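UDP-galactopyranose mutase (Deinococcus radiodurans, PDB 3HDQ) binds FAD and UDP-galactose and probably catalyses the interconversion of UDP-galactopyranose and UDP-galactofuranose. Local coordinates at residues 67-72 against 79-84; 85-90 against 102-107; 59-64 against 330-335. One frame throughout, in Å; residues are numbered along the deposited sequence.

How the contacts relate
All three contacts illustrate how one extended cofactor can organise distant parts of a chain, for each touches FAD. Contacts 1 and 2 follow in sequence, both nested within the loop that contact 3 closes between the turn after strand 55-58 of the parallel Rossmann-type sheet and strand 320-336 of the mixed sheet. Contact 1 lies between the others, its centre about 15 Å from that of contact 2 and about 12 Å from that of contact 3, and touches both, through His80 with His85 and Tyr82 with His63. Contacts 2 and 3 have centres about 23 Å apart: contact 2 holds the flavin's pyrimidine side, contact 3 the adenosine through 59-64, reaching the flavin methyls through 330-335.

Contact 1 of 3, residues 67-72 against 79-84; sequences NAYDCY and IHPYGP. With FAD (flavin-adenine dinucleotide), chain L.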
# COMPACT_ATOMS: atom_id res chain seq x y z
N ASN A 67 6.11 -4.45 -12.07
CA ASN A 67 4.92 -4.62 -12.92
C ASN A 67 3.81 -5.39 -12.23
O ASN A 67 2.65 -5.32 -12.64
CB ASN A 67 5.26 -5.40 -14.21
CG ASN A 67 5.86 -4.53 -15.27
OD1 ASN A 67 5.81 -3.31 -15.17
ND2 ASN A 67 6.46 -5.15 -16.28
N ALA A 68 4.18 -6.18 -11.22
CA ALA A 68 3.27 -7.14 -10.63
C ALA A 68 2.55 -6.53 -9.43
O ALA A 68 1.76 -7.20 -8.76
CB ALA A 68 4.02 -8.39 -10.21
N TYR A 69 2.81 -5.26 -9.17
CA TYR A 69 2.15 -4.57 -8.09
C TYR A 69 0.63 -4.67 -8.25
O TYR A 69 0.12 -4.54 -9.37
CB TYR A 69 2.57 -3.10 -8.11
CG TYR A 69 1.83 -2.20 -7.16
CD1 TYR A 69 2.08 -2.24 -5.80
CD2 TYR A 69 0.91 -1.27 -7.62
CE1 TYR A 69 1.42 -1.39 -4.92
CE2 TYR A 69 0.25 -0.42 -6.76
CZ TYR A 69 0.51 -0.50 -5.41
OH TYR A 69 -0.14 0.33 -4.54
N ASP A 70 -0.08 -4.90 -7.16
CA ASP A 70 -1.54 -4.78 -7.19
C ASP A 70 -2.08 -3.90 -6.05
O ASP A 70 -1.39 -3.64 -5.07
CB ASP A 70 -2.23 -6.15 -7.21
CG ASP A 70 -1.91 -7.00 -6.00
OD1 ASP A 70 -2.03 -8.23 -6.12
OD2 ASP A 70 -1.56 -6.44 -4.94
N CYS A 71 -3.30 -3.43 -6.21
CA CYS A 71 -3.89 -2.52 -5.23
C CYS A 71 -5.40 -2.48 -5.38
O CYS A 71 -5.97 -2.91 -6.39
CB CYS A 71 -3.32 -1.12 -5.43
SG CYS A 71 -3.79 -0.41 -7.01
N TYR A 72 -6.06 -1.96 -4.35
CA TYR A 72 -7.50 -1.81 -4.38
C TYR A 72 -7.86 -0.46 -5.01
O TYR A 72 -7.27 0.57 -4.65
CB TYR A 72 -8.05 -1.91 -2.95
CG TYR A 72 -8.08 -3.32 -2.40
CD1 TYR A 72 -9.24 -4.09 -2.47
CD2 TYR A 72 -6.96 -3.88 -1.80
CE1 TYR A 72 -9.28 -5.38 -1.96
CE2 TYR A 72 -7.00 -5.18 -1.29
CZ TYR A 72 -8.16 -5.92 -1.37
OH TYR A 72 -8.23 -7.20 -0.87
N ILE A 79 -7.11 -4.85 -8.08
CA ILE A 79 -6.72 -4.82 -9.50
C ILE A 79 -5.21 -4.87 -9.70
O ILE A 79 -4.43 -4.73 -8.75
CB ILE A 79 -7.17 -3.52 -10.17
CG1 ILE A 79 -6.41 -2.34 -9.54
CG2 ILE A 79 -8.68 -3.37 -10.08
CD1 ILE A 79 -6.54 -1.04 -10.26
N HIS A 80 -4.81 -5.06 -10.95
CA HIS A 80 -3.40 -4.95 -11.33
C HIS A 80 -3.22 -3.72 -12.22
O HIS A 80 -3.61 -3.73 -13.39
CB HIS A 80 -2.92 -6.19 -12.08
CG HIS A 80 -3.24 -7.48 -11.38
ND1 HIS A 80 -3.00 -8.71 -11.95
CD2 HIS A 80 -3.79 -7.72 -10.17
CE1 HIS A 80 -3.38 -9.66 -11.11
NE2 HIS A 80 -3.86 -9.09 -10.02
N PRO A 81 -2.65 -2.65 -11.67
CA PRO A 81 -2.52 -1.42 -12.46
C PRO A 81 -1.80 -1.61 -13.79
O PRO A 81 -2.09 -0.86 -14.72
CB PRO A 81 -1.72 -0.48 -11.54
CG PRO A 81 -1.98 -1.01 -10.14
CD PRO A 81 -2.12 -2.51 -10.30
N TYR A 82 -0.89 -2.58 -13.90
CA TYR A 82 -0.10 -2.75 -15.13
C TYR A 82 -0.48 -3.97 -15.96
O TYR A 82 0.38 -4.59 -16.60
CB TYR A 82 1.40 -2.80 -14.82
CG TYR A 82 1.87 -1.68 -13.93
CD1 TYR A 82 2.02 -1.87 -12.56
CD2 TYR A 82 2.15 -0.42 -14.46
CE1 TYR A 82 2.44 -0.84 -11.74
CE2 TYR A 82 2.57 0.62 -13.64
CZ TYR A 82 2.71 0.41 -12.27
OH TYR A 82 3.12 1.43 -11.45
N GLY A 83 -1.77 -4.31 -15.96
CA GLY A 83 -2.24 -5.43 -16.74
C GLY A 83 -2.30 -6.72 -15.94
O GLY A 83 -1.66 -6.84 -14.91
N PRO A 84 -3.07 -7.69 -16.43
CA PRO A 84 -3.32 -8.92 -15.68
C PRO A 84 -2.03 -9.70 -15.46
O PRO A 84 -1.30 -9.97 -16.41
CB PRO A 84 -4.23 -9.71 -16.61
CG PRO A 84 -3.88 -9.22 -17.99
CD PRO A 84 -3.53 -7.77 -17.83
PA FAD L . 9.96 -5.14 -13.33
O1A FAD L . 8.70 -5.48 -12.77
O2A FAD L . 9.76 -4.40 -14.50
O5B FAD L . 10.68 -4.28 -12.26
C5B FAD L . 11.83 -3.55 -12.49
C4B FAD L . 11.74 -2.32 -11.64
O4B FAD L . 12.86 -1.54 -11.81
C3B FAD L . 10.57 -1.48 -12.10
O3B FAD L . 9.59 -1.35 -11.13
C2B FAD L . 11.17 -0.15 -12.40
O2B FAD L . 10.37 0.84 -11.90
C1B FAD L . 12.50 -0.22 -11.71
N9A FAD L . 13.46 0.70 -12.31
C8A FAD L . 13.86 0.80 -13.59
N7A FAD L . 14.73 1.77 -13.72
C5A FAD L . 14.91 2.32 -12.53
C6A FAD L . 15.70 3.36 -12.08
N6A FAD L . 16.58 3.90 -12.84
N1A FAD L . 15.68 3.71 -10.77
C2A FAD L . 14.88 3.05 -9.91
N3A FAD L . 14.11 2.03 -10.36
C4A FAD L . 14.11 1.67 -11.64
N1 FAD L . 4.14 -12.79 -16.09
C2 FAD L . 3.56 -13.94 -15.73
O2 FAD L . 4.20 -14.84 -15.26
N3 FAD L . 2.25 -14.07 -15.92
C4 FAD L . 1.52 -13.06 -16.45
O4 FAD L . 0.35 -13.16 -16.62
C4X FAD L . 2.13 -11.91 -16.81
N5 FAD L . 1.40 -10.92 -17.35
C5X FAD L . 2.01 -9.77 -17.71
C6 FAD L . 1.25 -8.76 -18.25
C7 FAD L . 1.86 -7.59 -18.61
C7M FAD L . 1.06 -6.49 -19.20
C8 FAD L . 3.20 -7.42 -18.43
C8M FAD L . 3.81 -6.14 -18.85
C9 FAD L . 3.95 -8.44 -17.88
C9A FAD L . 3.37 -9.62 -17.52
N10 FAD L . 4.09 -10.64 -16.97
C10 FAD L . 3.46 -11.78 -16.63
C1' FAD L . 5.57 -10.57 -16.86
C2' FAD L . 6.05 -9.96 -15.56
O2' FAD L . 5.58 -8.66 -15.55
C3' FAD L . 7.57 -9.92 -15.44
O3' FAD L . 8.18 -11.13 -15.40
C4' FAD L . 7.97 -9.43 -14.10
O4' FAD L . 6.93 -8.60 -13.70
C5' FAD L . 9.30 -8.74 -14.23
O5' FAD L . 10.02 -8.61 -13.07
P FAD L . 11.26 -7.68 -13.06
O1P FAD L . 11.70 -7.50 -11.73
O2P FAD L . 12.27 -8.33 -13.80
O3P FAD L . 10.87 -6.34 -13.75
O HOH W 1 0.15 -4.71 -12.09
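Asn67, Tyr69 and Tyr82 grip a single water that stands in for direct backbone pairing. One of its protons goes to Asn67 O at 2.6 Å and the other to Tyr69 O, while its oxygen accepts the N-H of Tyr82. Farther from the cofactor the backbones pair without help: Ile79 N donates to Cys71 O over 2.8 Å in an almost straight bond (174°), and Cys71 N answers to Ile79 O. This antiparallel hydrogen-bonded pair belongs to the short two-stranded sheet of 71-72 and 78-79. Cys71 SG sits between its own backbone N and carbonyl carbon (chi1 65°), a setting that carries the sulfur to 3.7 Å from Pro81 CG. The same CG meets Tyr69 CD2 at 3.8 Å, the tyrosine side chain crossing the proline at about a right angle, so sulfur and ring share one proline corner. Of the Asp70 side chain it is CB that touches the other segment, near Ile79 O and 3.7 Å from His80 CD2; OD1 accepts the amide of Tyr222. Tyr82 lies with CD1 3.5 Å from Asn67 O and takes Tyr69 CB at its ring edge. A type I turn from His80 to Gly83 runs beside the flavin dimethyl end, where a CB on Gly83 would collide with FAD C7M. Asn67 N meanwhile donates to FAD O1A at 2.9 Å. The water satisfies two carbonyls and one N-H where the backbones do not pair directly, which probably fixes the spacing between the pyrophosphate-binding amide and the turn beside the flavin.

Contact 2 of 3, residues 85-90 against 102-107; sequences HIFHTN and TEWRPY. With FAD (flavin-adenine dinucleotide), chain L.
Phe87 and Trp104 bring their rings together obliquely, planes 33° apart, with Phe87 CD2 3.9 Å from Trp104 CZ3. Over one face of the indole, toward its rim, lies the methyl CG2 of Thr102. Tyr107 is met at its edge and near its plane, Ile86 CG2 standing 4.0 Å from Tyr107 CE2. Phe87 extends its ring with CG anti to the backbone N (chi1 -177°), which brings the CD2 side of the ring to the indole's CZ3 and CH2. Strands 88-89 and 104-106 are the outer strands of a three-stranded antiparallel sheet, with 214-218 running between them; the two segments therefore share no backbone hydrogen bond and meet through side chains. Helix 92-99, which connects them, packs Leu98 against both Phe87 and Trp104, and its Ser99 bonds the indole NE1. The phenol OH of Tyr107 is held by His109, a residue of the UDP-galactose site. A water within hydrogen-bonding distance of both Tyr107 O (2.8 Å) and Phe87 O lies between the two backbones. On the other side of the 85-90 segment the backbone reads the flavin: Ile86 N donates to FAD O4 at 2.9 Å in a straight bond (171°), and FAD N3 donates to Ile86 O. His85 sets one ring face over the isoalloxazine, FAD C5X lying over the centre of the imidazole, 3.7 Å from its plane, while His85 NE2 is hydrogen-bonded to the ribityl hydroxyl FAD O2' at 3.1 Å.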
# COMPACT_ATOMS: atom_id res chain seq x y z
N HIS A 85 -1.74 -10.06 -14.21
CA HIS A 85 -0.62 -10.95 -13.90
C HIS A 85 -1.08 -12.28 -13.30
O HIS A 85 -1.54 -12.33 -12.16
CB HIS A 85 0.37 -10.24 -12.97
CG HIS A 85 1.18 -9.20 -13.67
ND1 HIS A 85 0.61 -8.12 -14.32
CD2 HIS A 85 2.52 -9.07 -13.84
CE1 HIS A 85 1.56 -7.38 -14.86
NE2 HIS A 85 2.72 -7.93 -14.58
N ILE A 86 -0.98 -13.35 -14.09
CA ILE A 86 -1.40 -14.67 -13.65
C ILE A 86 -0.17 -15.52 -13.33
O ILE A 86 0.66 -15.78 -14.21
CB ILE A 86 -2.29 -15.38 -14.72
CG1 ILE A 86 -3.60 -14.61 -14.99
CG2 ILE A 86 -2.65 -16.78 -14.27
CD1 ILE A 86 -3.46 -13.40 -15.86
N PHE A 87 -0.02 -15.95 -12.08
CA PHE A 87 1.16 -16.71 -11.72
C PHE A 87 1.08 -18.17 -12.15
O PHE A 87 0.07 -18.84 -11.92
CB PHE A 87 1.51 -16.64 -10.23
CG PHE A 87 2.79 -17.37 -9.90
CD1 PHE A 87 4.01 -16.76 -10.11
CD2 PHE A 87 2.76 -18.68 -9.45
CE1 PHE A 87 5.20 -17.44 -9.84
CE2 PHE A 87 3.93 -19.36 -9.17
CZ PHE A 87 5.16 -18.74 -9.37
N HIS A 88 2.13 -18.66 -12.80
CA HIS A 88 2.17 -20.05 -13.23
C HIS A 88 3.60 -20.54 -13.31
O HIS A 88 4.48 -19.83 -13.75
CB HIS A 88 1.47 -20.22 -14.59
CG HIS A 88 2.10 -19.44 -15.69
ND1 HIS A 88 3.04 -19.97 -16.55
CD2 HIS A 88 1.93 -18.15 -16.08
CE1 HIS A 88 3.42 -19.05 -17.41
NE2 HIS A 88 2.77 -17.93 -17.15
N THR A 89 3.83 -21.78 -12.89
CA THR A 89 5.16 -22.32 -13.07
C THR A 89 5.17 -23.84 -13.16
O THR A 89 4.23 -24.51 -12.72
CB THR A 89 6.12 -21.87 -11.94
OG1 THR A 89 7.46 -22.23 -12.27
CG2 THR A 89 5.72 -22.50 -10.62
N ASN A 90 6.25 -24.37 -13.75
CA ASN A 90 6.55 -25.79 -13.71
C ASN A 90 7.64 -26.09 -12.69
O ASN A 90 7.93 -27.26 -12.43
CB ASN A 90 6.98 -26.30 -15.08
CG ASN A 90 5.80 -26.49 -16.02
OD1 ASN A 90 4.82 -27.15 -15.67
ND2 ASN A 90 5.90 -25.90 -17.22
N THR A 102 3.42 -16.12 0.94
CA THR A 102 2.00 -15.97 0.66
C THR A 102 1.31 -17.32 0.65
O THR A 102 1.93 -18.34 0.39
CB THR A 102 1.79 -15.31 -0.71
OG1 THR A 102 0.40 -15.01 -0.89
CG2 THR A 102 2.25 -16.25 -1.83
N GLU A 103 0.02 -17.34 0.94
CA GLU A 103 -0.78 -18.52 0.67
C GLU A 103 -1.33 -18.36 -0.73
O GLU A 103 -1.08 -17.34 -1.39
CB GLU A 103 -1.92 -18.64 1.67
CG GLU A 103 -1.49 -19.01 3.07
CD GLU A 103 -2.51 -18.54 4.09
OE1 GLU A 103 -2.62 -17.32 4.31
OE2 GLU A 103 -3.22 -19.41 4.66
N TRP A 104 -2.11 -19.34 -1.18
CA TRP A 104 -2.51 -19.42 -2.57
C TRP A 104 -3.99 -19.66 -2.81
O TRP A 104 -4.63 -20.43 -2.11
CB TRP A 104 -1.75 -20.56 -3.24
CG TRP A 104 -0.27 -20.39 -3.22
CD1 TRP A 104 0.61 -20.97 -2.35
CD2 TRP A 104 0.52 -19.60 -4.12
NE1 TRP A 104 1.90 -20.59 -2.66
CE2 TRP A 104 1.87 -19.75 -3.74
CE3 TRP A 104 0.21 -18.78 -5.22
CZ2 TRP A 104 2.91 -19.12 -4.42
CZ3 TRP A 104 1.25 -18.15 -5.88
CH2 TRP A 104 2.58 -18.32 -5.48
N ARG A 105 -4.52 -19.00 -3.84
CA ARG A 105 -5.82 -19.35 -4.39
C ARG A 105 -5.61 -20.10 -5.70
O ARG A 105 -5.08 -19.53 -6.65
CB ARG A 105 -6.63 -18.09 -4.69
CG ARG A 105 -8.01 -18.41 -5.27
CD ARG A 105 -8.44 -17.42 -6.35
NE ARG A 105 -9.75 -17.78 -6.91
CZ ARG A 105 -10.13 -17.54 -8.16
NH1 ARG A 105 -9.31 -16.93 -9.01
NH2 ARG A 105 -11.34 -17.90 -8.56
N PRO A 106 -6.03 -21.37 -5.76
CA PRO A 106 -5.85 -22.13 -7.01
C PRO A 106 -6.62 -21.49 -8.16
O PRO A 106 -7.78 -21.12 -8.00
CB PRO A 106 -6.44 -23.50 -6.67
CG PRO A 106 -6.39 -23.58 -5.18
CD PRO A 106 -6.66 -22.19 -4.71
N TYR A 107 -5.97 -21.37 -9.31
CA TYR A 107 -6.59 -20.71 -10.45
C TYR A 107 -5.87 -21.09 -11.74
O TYR A 107 -4.65 -20.99 -11.84
CB TYR A 107 -6.56 -19.20 -10.26
CG TYR A 107 -7.02 -18.40 -11.46
CD1 TYR A 107 -8.37 -18.35 -11.82
CD2 TYR A 107 -6.12 -17.66 -12.21
CE1 TYR A 107 -8.79 -17.60 -12.90
CE2 TYR A 107 -6.53 -16.90 -13.29
CZ TYR A 107 -7.86 -16.87 -13.63
OH TYR A 107 -8.28 -16.11 -14.71
PA FAD L . 9.96 -5.14 -13.33
O1A FAD L . 8.70 -5.48 -12.77
O2A FAD L . 9.76 -4.40 -14.50
O5B FAD L . 10.68 -4.28 -12.26
C5B FAD L . 11.83 -3.55 -12.49
C4B FAD L . 11.74 -2.32 -11.64
O4B FAD L . 12.86 -1.54 -11.81
C3B FAD L . 10.57 -1.48 -12.10
O3B FAD L . 9.59 -1.35 -11.13
C2B FAD L . 11.17 -0.15 -12.40
O2B FAD L . 10.37 0.84 -11.90
C1B FAD L . 12.50 -0.22 -11.71
N9A FAD L . 13.46 0.70 -12.31
C8A FAD L . 13.86 0.80 -13.59
N7A FAD L . 14.73 1.77 -13.72
C5A FAD L . 14.91 2.32 -12.53
C6A FAD L . 15.70 3.36 -12.08
N6A FAD L . 16.58 3.90 -12.84
N1A FAD L . 15.68 3.71 -10.77
C2A FAD L . 14.88 3.05 -9.91
N3A FAD L . 14.11 2.03 -10.36
C4A FAD L . 14.11 1.67 -11.64
N1 FAD L . 4.14 -12.79 -16.09
C2 FAD L . 3.56 -13.94 -15.73
O2 FAD L . 4.20 -14.84 -15.26
N3 FAD L . 2.25 -14.07 -15.92
C4 FAD L . 1.52 -13.06 -16.45
O4 FAD L . 0.35 -13.16 -16.62
C4X FAD L . 2.13 -11.91 -16.81
N5 FAD L . 1.40 -10.92 -17.35
C5X FAD L . 2.01 -9.77 -17.71
C6 FAD L . 1.25 -8.76 -18.25
C7 FAD L . 1.86 -7.59 -18.61
C7M FAD L . 1.06 -6.49 -19.20
C8 FAD L . 3.20 -7.42 -18.43
C8M FAD L . 3.81 -6.14 -18.85
C9 FAD L . 3.95 -8.44 -17.88
C9A FAD L . 3.37 -9.62 -17.52
N10 FAD L . 4.09 -10.64 -16.97
C10 FAD L . 3.46 -11.78 -16.63
C1' FAD L . 5.57 -10.57 -16.86
C2' FAD L . 6.05 -9.96 -15.56
O2' FAD L . 5.58 -8.66 -15.55
C3' FAD L . 7.57 -9.92 -15.44
O3' FAD L . 8.18 -11.13 -15.40
C4' FAD L . 7.97 -9.43 -14.10
O4' FAD L . 6.93 -8.60 -13.70
C5' FAD L . 9.30 -8.74 -14.23
O5' FAD L . 10.02 -8.61 -13.07
P FAD L . 11.26 -7.68 -13.06
O1P FAD L . 11.70 -7.50 -11.73
O2P FAD L . 12.27 -8.33 -13.80
O3P FAD L . 10.87 -6.34 -13.75
O HOH W 2 -2.96 -18.72 -11.86

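Contact 3 of 3, residues 59-64 against 330-335; sequences DRRPHI and EGDPYY. With FAD (flavin-adenine dinucleotide), chain L.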
# COMPACT_ATOMS: atom_id res chain seq x y z
N ASP A 59 13.33 2.15 -5.95
CA ASP A 59 12.52 2.15 -7.17
C ASP A 59 12.05 3.56 -7.43
O ASP A 59 11.69 4.30 -6.51
CB ASP A 59 11.34 1.18 -7.04
CG ASP A 59 10.79 0.72 -8.39
OD1 ASP A 59 10.33 1.57 -9.19
OD2 ASP A 59 10.80 -0.50 -8.65
N ARG A 60 12.03 3.96 -8.70
CA ARG A 60 11.57 5.29 -9.04
C ARG A 60 10.05 5.38 -8.92
O ARG A 60 9.50 6.47 -8.82
CB ARG A 60 12.00 5.67 -10.46
CG ARG A 60 11.06 5.18 -11.55
CD ARG A 60 11.82 4.57 -12.72
NE ARG A 60 12.63 5.54 -13.44
CZ ARG A 60 13.41 5.25 -14.49
NH1 ARG A 60 13.47 4.00 -14.94
NH2 ARG A 60 14.12 6.20 -15.07
N ARG A 61 9.38 4.23 -8.93
CA ARG A 61 7.92 4.23 -8.71
C ARG A 61 7.62 4.46 -7.23
O ARG A 61 8.51 4.31 -6.40
CB ARG A 61 7.29 2.94 -9.23
CG ARG A 61 7.22 2.90 -10.74
CD ARG A 61 6.95 1.50 -11.25
NE ARG A 61 6.65 1.52 -12.68
CZ ARG A 61 6.70 0.45 -13.46
NH1 ARG A 61 7.02 -0.73 -12.96
NH2 ARG A 61 6.42 0.56 -14.76
N PRO A 62 6.38 4.85 -6.90
CA PRO A 62 6.08 5.14 -5.49
C PRO A 62 5.62 3.91 -4.75
O PRO A 62 5.10 4.03 -3.65
CB PRO A 62 4.91 6.14 -5.57
CG PRO A 62 4.44 6.12 -7.03
CD PRO A 62 5.22 5.08 -7.78
N HIS A 63 5.79 2.73 -5.34
CA HIS A 63 5.34 1.49 -4.71
C HIS A 63 6.32 0.37 -5.04
O HIS A 63 7.11 0.50 -5.96
CB HIS A 63 3.96 1.13 -5.24
CG HIS A 63 3.94 0.87 -6.71
ND1 HIS A 63 4.54 -0.23 -7.28
CD2 HIS A 63 3.42 1.59 -7.74
CE1 HIS A 63 4.38 -0.19 -8.59
NE2 HIS A 63 3.71 0.90 -8.89
N ILE A 64 6.25 -0.73 -4.29
CA ILE A 64 7.07 -1.90 -4.56
C ILE A 64 6.39 -2.83 -5.58
O ILE A 64 5.28 -2.55 -6.05
CB ILE A 64 7.37 -2.69 -3.26
CG1 ILE A 64 6.06 -3.21 -2.64
CG2 ILE A 64 8.13 -1.81 -2.27
CD1 ILE A 64 6.23 -4.02 -1.37
N GLU A 330 5.75 4.21 -27.22
CA GLU A 330 6.39 5.16 -26.32
C GLU A 330 5.90 4.97 -24.88
O GLU A 330 4.72 4.70 -24.66
CB GLU A 330 6.03 6.58 -26.77
CG GLU A 330 7.20 7.51 -26.92
CD GLU A 330 7.73 7.55 -28.34
OE1 GLU A 330 7.71 8.64 -28.95
OE2 GLU A 330 8.16 6.49 -28.85
N GLY A 331 6.80 5.12 -23.91
CA GLY A 331 6.41 5.04 -22.51
C GLY A 331 7.28 4.07 -21.75
O GLY A 331 8.34 3.71 -22.25
N ASP A 332 6.87 3.66 -20.55
CA ASP A 332 7.69 2.75 -19.74
C ASP A 332 7.87 1.41 -20.44
O ASP A 332 6.93 0.87 -21.01
CB ASP A 332 7.08 2.52 -18.35
CG ASP A 332 7.12 3.75 -17.48
OD1 ASP A 332 7.94 4.66 -17.74
OD2 ASP A 332 6.33 3.80 -16.51
N PRO A 333 9.09 0.85 -20.38
CA PRO A 333 9.37 -0.37 -21.14
C PRO A 333 8.77 -1.57 -20.42
O PRO A 333 9.03 -1.73 -19.22
CB PRO A 333 10.90 -0.45 -21.12
CG PRO A 333 11.32 0.27 -19.87
CD PRO A 333 10.24 1.29 -19.56
N TYR A 334 8.01 -2.40 -21.12
CA TYR A 334 7.42 -3.62 -20.54
C TYR A 334 7.86 -4.90 -21.25
O TYR A 334 7.90 -5.96 -20.64
CB TYR A 334 5.89 -3.56 -20.54
CG TYR A 334 5.29 -2.43 -19.74
CD1 TYR A 334 4.36 -1.57 -20.31
CD2 TYR A 334 5.64 -2.22 -18.41
CE1 TYR A 334 3.80 -0.54 -19.60
CE2 TYR A 334 5.08 -1.18 -17.68
CZ TYR A 334 4.16 -0.35 -18.28
OH TYR A 334 3.59 0.69 -17.57
N TYR A 335 8.18 -4.80 -22.54
CA TYR A 335 8.56 -5.96 -23.34
C TYR A 335 9.84 -5.71 -24.12
O TYR A 335 9.94 -4.71 -24.84
CB TYR A 335 7.49 -6.26 -24.39
CG TYR A 335 6.09 -6.58 -23.91
CD1 TYR A 335 5.19 -5.57 -23.60
CD2 TYR A 335 5.65 -7.90 -23.82
CE1 TYR A 335 3.92 -5.86 -23.18
CE2 TYR A 335 4.37 -8.20 -23.41
CZ TYR A 335 3.51 -7.17 -23.09
OH TYR A 335 2.23 -7.46 -22.67
PA FAD L . 9.96 -5.14 -13.33
O1A FAD L . 8.70 -5.48 -12.77
O2A FAD L . 9.76 -4.40 -14.50
O5B FAD L . 10.68 -4.28 -12.26
C5B FAD L . 11.83 -3.55 -12.49
C4B FAD L . 11.74 -2.32 -11.64
O4B FAD L . 12.86 -1.54 -11.81
C3B FAD L . 10.57 -1.48 -12.10
O3B FAD L . 9.59 -1.35 -11.13
C2B FAD L . 11.17 -0.15 -12.40
O2B FAD L . 10.37 0.84 -11.90
C1B FAD L . 12.50 -0.22 -11.71
N9A FAD L . 13.46 0.70 -12.31
C8A FAD L . 13.86 0.80 -13.59
N7A FAD L . 14.73 1.77 -13.72
C5A FAD L . 14.91 2.32 -12.53
C6A FAD L . 15.70 3.36 -12.08
N6A FAD L . 16.58 3.90 -12.84
N1A FAD L . 15.68 3.71 -10.77
C2A FAD L . 14.88 3.05 -9.91
N3A FAD L . 14.11 2.03 -10.36
C4A FAD L . 14.11 1.67 -11.64
N1 FAD L . 4.14 -12.79 -16.09
C2 FAD L . 3.56 -13.94 -15.73
O2 FAD L . 4.20 -14.84 -15.26
N3 FAD L . 2.25 -14.07 -15.92
C4 FAD L . 1.52 -13.06 -16.45
O4 FAD L . 0.35 -13.16 -16.62
C4X FAD L . 2.13 -11.91 -16.81
N5 FAD L . 1.40 -10.92 -17.35
C5X FAD L . 2.01 -9.77 -17.71
C6 FAD L . 1.25 -8.76 -18.25
C7 FAD L . 1.86 -7.59 -18.61
C7M FAD L . 1.06 -6.49 -19.20
C8 FAD L . 3.20 -7.42 -18.43
C8M FAD L . 3.81 -6.14 -18.85
C9 FAD L . 3.95 -8.44 -17.88
C9A FAD L . 3.37 -9.62 -17.52
N10 FAD L . 4.09 -10.64 -16.97
C10 FAD L . 3.46 -11.78 -16.63
C1' FAD L . 5.57 -10.57 -16.86
C2' FAD L . 6.05 -9.96 -15.56
O2' FAD L . 5.58 -8.66 -15.55
C3' FAD L . 7.57 -9.92 -15.44
O3' FAD L . 8.18 -11.13 -15.40
C4' FAD L . 7.97 -9.43 -14.10
O4' FAD L . 6.93 -8.60 -13.70
C5' FAD L . 9.30 -8.74 -14.23
O5' FAD L . 10.02 -8.61 -13.07
P FAD L . 11.26 -7.68 -13.06
O1P FAD L . 11.70 -7.50 -11.73
O2P FAD L . 12.27 -8.33 -13.80
O3P FAD L . 10.87 -6.34 -13.75
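The ribose-binding loop of a Rossmann-type FAD fold, the turn after strand 55-58, sends Arg61 across to Asp332 and Tyr334. Asp59 opens this loop with an acidic side chain gripping both ribose hydroxyls, as is classical for such folds: FAD O2B donates to Asp59 OD1 at 2.8 Å, and FAD O3B donates to Asp59 OD2 at 2.9 Å. Asp59 OD1 also closes an Asx turn, accepting Arg61 N on its anti lone pair (165°), so the turn orients the carboxylate. Arg61, extended from CG to NE, then runs alongside the ribose with FAD O2B over one guanidinium face, and its NH1 gives FAD O3B a weak, bent bond of 3.2 Å. At the guanidinium edge, NH2 forms a long salt bridge of 3.7 Å to Asp332 OD2, the two planes turned 62° apart. Tyr334 CE2 is equally distant from NH2, its ring nearly coplanar with the guanidinium (28°). With an alanine at Arg61 the bond to FAD O3B is lost, and Asp332 would probably lack its distant positive partner and a gap open beside Tyr334. Tyr82 adds a cation-pi contact to Arg61, and Arg60 pairs with Asp242 while laying a guanidinium face against the adenine. Strand 320-336 has a classic bulge where Tyr334 and Tyr335 face Arg275; Tyr335 OH bonds the substrate diphosphate, and Tyr334 CB packs 3.7 Å from the flavin methyl FAD C8M.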